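Local coordinates for protein glycerophosphoryl diester phosphodiesterase (Agrobacterium tumefaciens str. C58, PDB 3KS6) that belongs to the glycerophosphoryl diester phosphodiesterase family, adopts a TIM-barrel fold and binds a magnesium ion at a carboxylate-lined site, at residues A[101-106]-A[155-160]. Sequence-based numbering, arbitrary orientation.
With MG (magnesium ion), chain F.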
loop_
_atom_site.group_PDB
_atom_site.type_symbol
_atom_site.label_atom_id
_atom_site.label_comp_id
_atom_site.label_asym_id
_atom_site.label_seq_id
_atom_site.Cartn_x
_atom_site.Cartn_y
_atom_site.Cartn_z
ATOM N N ASN A 101 -11.014 -1.654 3.843
ATOM C CA ASN A 101 -10.769 -0.297 3.411
ATOM C C ASN A 101 -9.485 -0.186 2.623
ATOM O O ASN A 101 -8.806 -1.178 2.436
ATOM C CB ASN A 101 -10.798 0.611 4.603
ATOM C CG ASN A 101 -12.187 0.698 5.207
ATOM O OD1 ASN A 101 -13.195 0.592 4.505
ATOM N ND2 ASN A 101 -12.240 0.885 6.495
ATOM N N PHE A 102 -9.180 1.021 2.142
ATOM C CA PHE A 102 -8.104 1.203 1.178
ATOM C C PHE A 102 -6.849 1.751 1.835
ATOM O O PHE A 102 -6.940 2.653 2.685
ATOM C CB PHE A 102 -8.516 2.250 0.127
ATOM C CG PHE A 102 -9.403 1.749 -1.022
ATOM C CD1 PHE A 102 -9.748 0.429 -1.204
ATOM C CD2 PHE A 102 -9.776 2.657 -2.010
ATOM C CE1 PHE A 102 -10.500 0.024 -2.301
ATOM C CE2 PHE A 102 -10.526 2.234 -3.120
ATOM C CZ PHE A 102 -10.886 0.909 -3.237
ATOM N N ARG A 103 -5.697 1.236 1.394
ATOM C CA ARG A 103 -4.381 1.786 1.680
ATOM C C ARG A 103 -3.787 2.073 0.269
ATOM O O ARG A 103 -3.367 1.168 -0.464
ATOM C CB ARG A 103 -3.528 0.815 2.513
ATOM C CG ARG A 103 -2.049 1.235 2.704
ATOM C CD ARG A 103 -1.324 0.128 3.353
ATOM N NE ARG A 103 0.131 0.246 3.365
ATOM C CZ ARG A 103 0.890 0.259 4.455
ATOM N NH1 ARG A 103 0.381 0.125 5.687
ATOM N NH2 ARG A 103 2.201 0.307 4.295
ATOM N N CYS A 104 -3.827 3.331 -0.104
ATOM C CA CYS A 104 -3.478 3.773 -1.444
ATOM C C CYS A 104 -2.060 4.334 -1.499
ATOM O O CYS A 104 -1.784 5.311 -0.824
ATOM C CB CYS A 104 -4.493 4.865 -1.844
ATOM S SG CYS A 104 -4.188 5.620 -3.446
ATOM N N GLU A 105 -1.187 3.777 -2.329
ATOM C CA GLU A 105 0.191 4.298 -2.435
ATOM C C GLU A 105 0.361 5.160 -3.660
ATOM O O GLU A 105 -0.011 4.758 -4.757
ATOM C CB GLU A 105 1.235 3.164 -2.453
ATOM C CG GLU A 105 2.654 3.697 -2.264
ATOM C CD GLU A 105 3.721 2.625 -2.304
ATOM O OE1 GLU A 105 3.408 1.423 -2.066
ATOM O OE2 GLU A 105 4.879 2.995 -2.639
ATOM N N ILE A 106 0.930 6.332 -3.450
ATOM C CA ILE A 106 1.271 7.301 -4.499
ATOM C C ILE A 106 2.728 7.071 -4.905
ATOM O O ILE A 106 3.668 7.309 -4.109
ATOM C CB ILE A 106 1.124 8.735 -3.969
ATOM C CG1 ILE A 106 -0.292 8.976 -3.460
ATOM C CG2 ILE A 106 1.455 9.772 -5.085
ATOM C CD1 ILE A 106 -1.371 8.738 -4.561
ATOM N N PRO A 155 -5.925 9.987 6.680
ATOM C CA PRO A 155 -4.657 9.612 7.277
ATOM C C PRO A 155 -3.593 9.358 6.232
ATOM O O PRO A 155 -3.912 8.863 5.163
ATOM C CB PRO A 155 -4.981 8.321 8.009
ATOM C CG PRO A 155 -6.479 8.343 8.201
ATOM C CD PRO A 155 -6.969 9.001 6.975
ATOM N N ARG A 156 -2.349 9.719 6.574
ATOM C CA ARG A 156 -1.167 9.525 5.737
ATOM C C ARG A 156 -0.105 8.742 6.511
ATOM O O ARG A 156 0.021 8.910 7.741
ATOM C CB ARG A 156 -0.559 10.876 5.348
ATOM C CG ARG A 156 -1.426 11.768 4.459
ATOM C CD ARG A 156 -1.059 13.268 4.588
ATOM N NE ARG A 156 -1.479 13.866 5.876
ATOM C CZ ARG A 156 -0.659 14.299 6.844
ATOM N NH1 ARG A 156 0.648 14.299 6.690
ATOM N NH2 ARG A 156 -1.163 14.776 7.979
ATOM N N LEU A 157 0.672 7.929 5.794
ATOM C CA LEU A 157 1.836 7.281 6.387
ATOM C C LEU A 157 3.006 7.307 5.398
ATOM O O LEU A 157 2.824 7.058 4.208
ATOM C CB LEU A 157 1.546 5.870 6.884
ATOM C CG LEU A 157 1.449 4.723 5.895
ATOM C CD1 LEU A 157 2.777 4.058 5.678
ATOM C CD2 LEU A 157 0.436 3.666 6.327
ATOM N N TRP A 158 4.187 7.588 5.947
ATOM C CA TRP A 158 5.428 7.670 5.190
ATOM C C TRP A 158 6.118 6.331 5.220
ATOM O O TRP A 158 6.421 5.766 6.280
ATOM C CB TRP A 158 6.312 8.769 5.758
ATOM C CG TRP A 158 7.588 8.967 4.972
ATOM C CD1 TRP A 158 7.772 8.798 3.647
ATOM C CD2 TRP A 158 8.846 9.386 5.513
ATOM N NE1 TRP A 158 9.090 9.057 3.315
ATOM C CE2 TRP A 158 9.765 9.412 4.456
ATOM C CE3 TRP A 158 9.271 9.748 6.797
ATOM C CZ2 TRP A 158 11.098 9.803 4.635
ATOM C CZ3 TRP A 158 10.573 10.112 6.974
ATOM C CH2 TRP A 158 11.477 10.150 5.905
ATOM N N LEU A 159 6.337 5.802 4.028
ATOM C CA LEU A 159 7.075 4.561 3.828
ATOM C C LEU A 159 8.539 4.887 3.785
ATOM O O LEU A 159 9.005 5.669 2.916
ATOM C CB LEU A 159 6.652 3.925 2.514
ATOM C CG LEU A 159 5.167 3.498 2.454
ATOM C CD1 LEU A 159 4.729 3.194 0.997
ATOM C CD2 LEU A 159 4.992 2.296 3.359
ATOM N N VAL A 160 9.260 4.302 4.734
ATOM C CA VAL A 160 10.705 4.568 4.944
ATOM C C VAL A 160 11.493 3.333 4.502
ATOM O O VAL A 160 11.458 2.260 5.154
ATOM C CB VAL A 160 10.951 4.892 6.413
ATOM C CG1 VAL A 160 12.468 5.103 6.699
ATOM C CG2 VAL A 160 10.134 6.138 6.842
HETATM MG MG MG F . 2.694 -0.389 -2.665
HETATM O O HOH W 1 2.121 -2.246 -3.518
HETATM O O HOH W 2 4.576 -0.648 -3.537
#
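Arg-103 and Glu-105 meet Leu-157 and Leu-159 inside the TIM barrel in a buried van der Waals contact of leucine methyls with two charged side chains, between strands that are not neighbours in the sheet. Strand 135-139 runs between them, paired in parallel with both; accordingly the axes of 101-106 and 156-160 stay 9.1 Å apart at closest, inclined by 49°, and side chains alone bridge the distance. Both leucines direct CB toward strand 101-106, whereas the CB atoms of Arg-103 and Glu-105 do not point at the other strand and the ends of their side chains come nearer. The Arg-103 chain is extended from CG to NE, which carries its guanidinium to the leucines. CD2 of Leu-157 lies over one face of that group, displaced toward the rim, 3.6 Å from Arg-103 NH1. Leu-159 CD2 comes obliquely to NH2 of Arg-103, also at 3.6 Å. The other branch of Leu-159, CD1, sits against the carboxylate, 3.5 Å from Glu-105 CD. With CG anti to the backbone N (chi1 -168°) and the chain straight beyond it, Glu-105 sends OE1 to the magnesium ion, a bond of 2.0 Å. Glu-35 and Asp-37 of strand 33-40 and two waters bind the same ion. One leucine thus touches both a metal ligand and an arginine, putting hydrocarbon against both charged groups. Methyls offer neither a hydrogen bond; they contribute shape and keep water from the side they touch, while Glu-105 OE1 bonds to magnesium and Arg-103 NH2 to a partner outside the two segments.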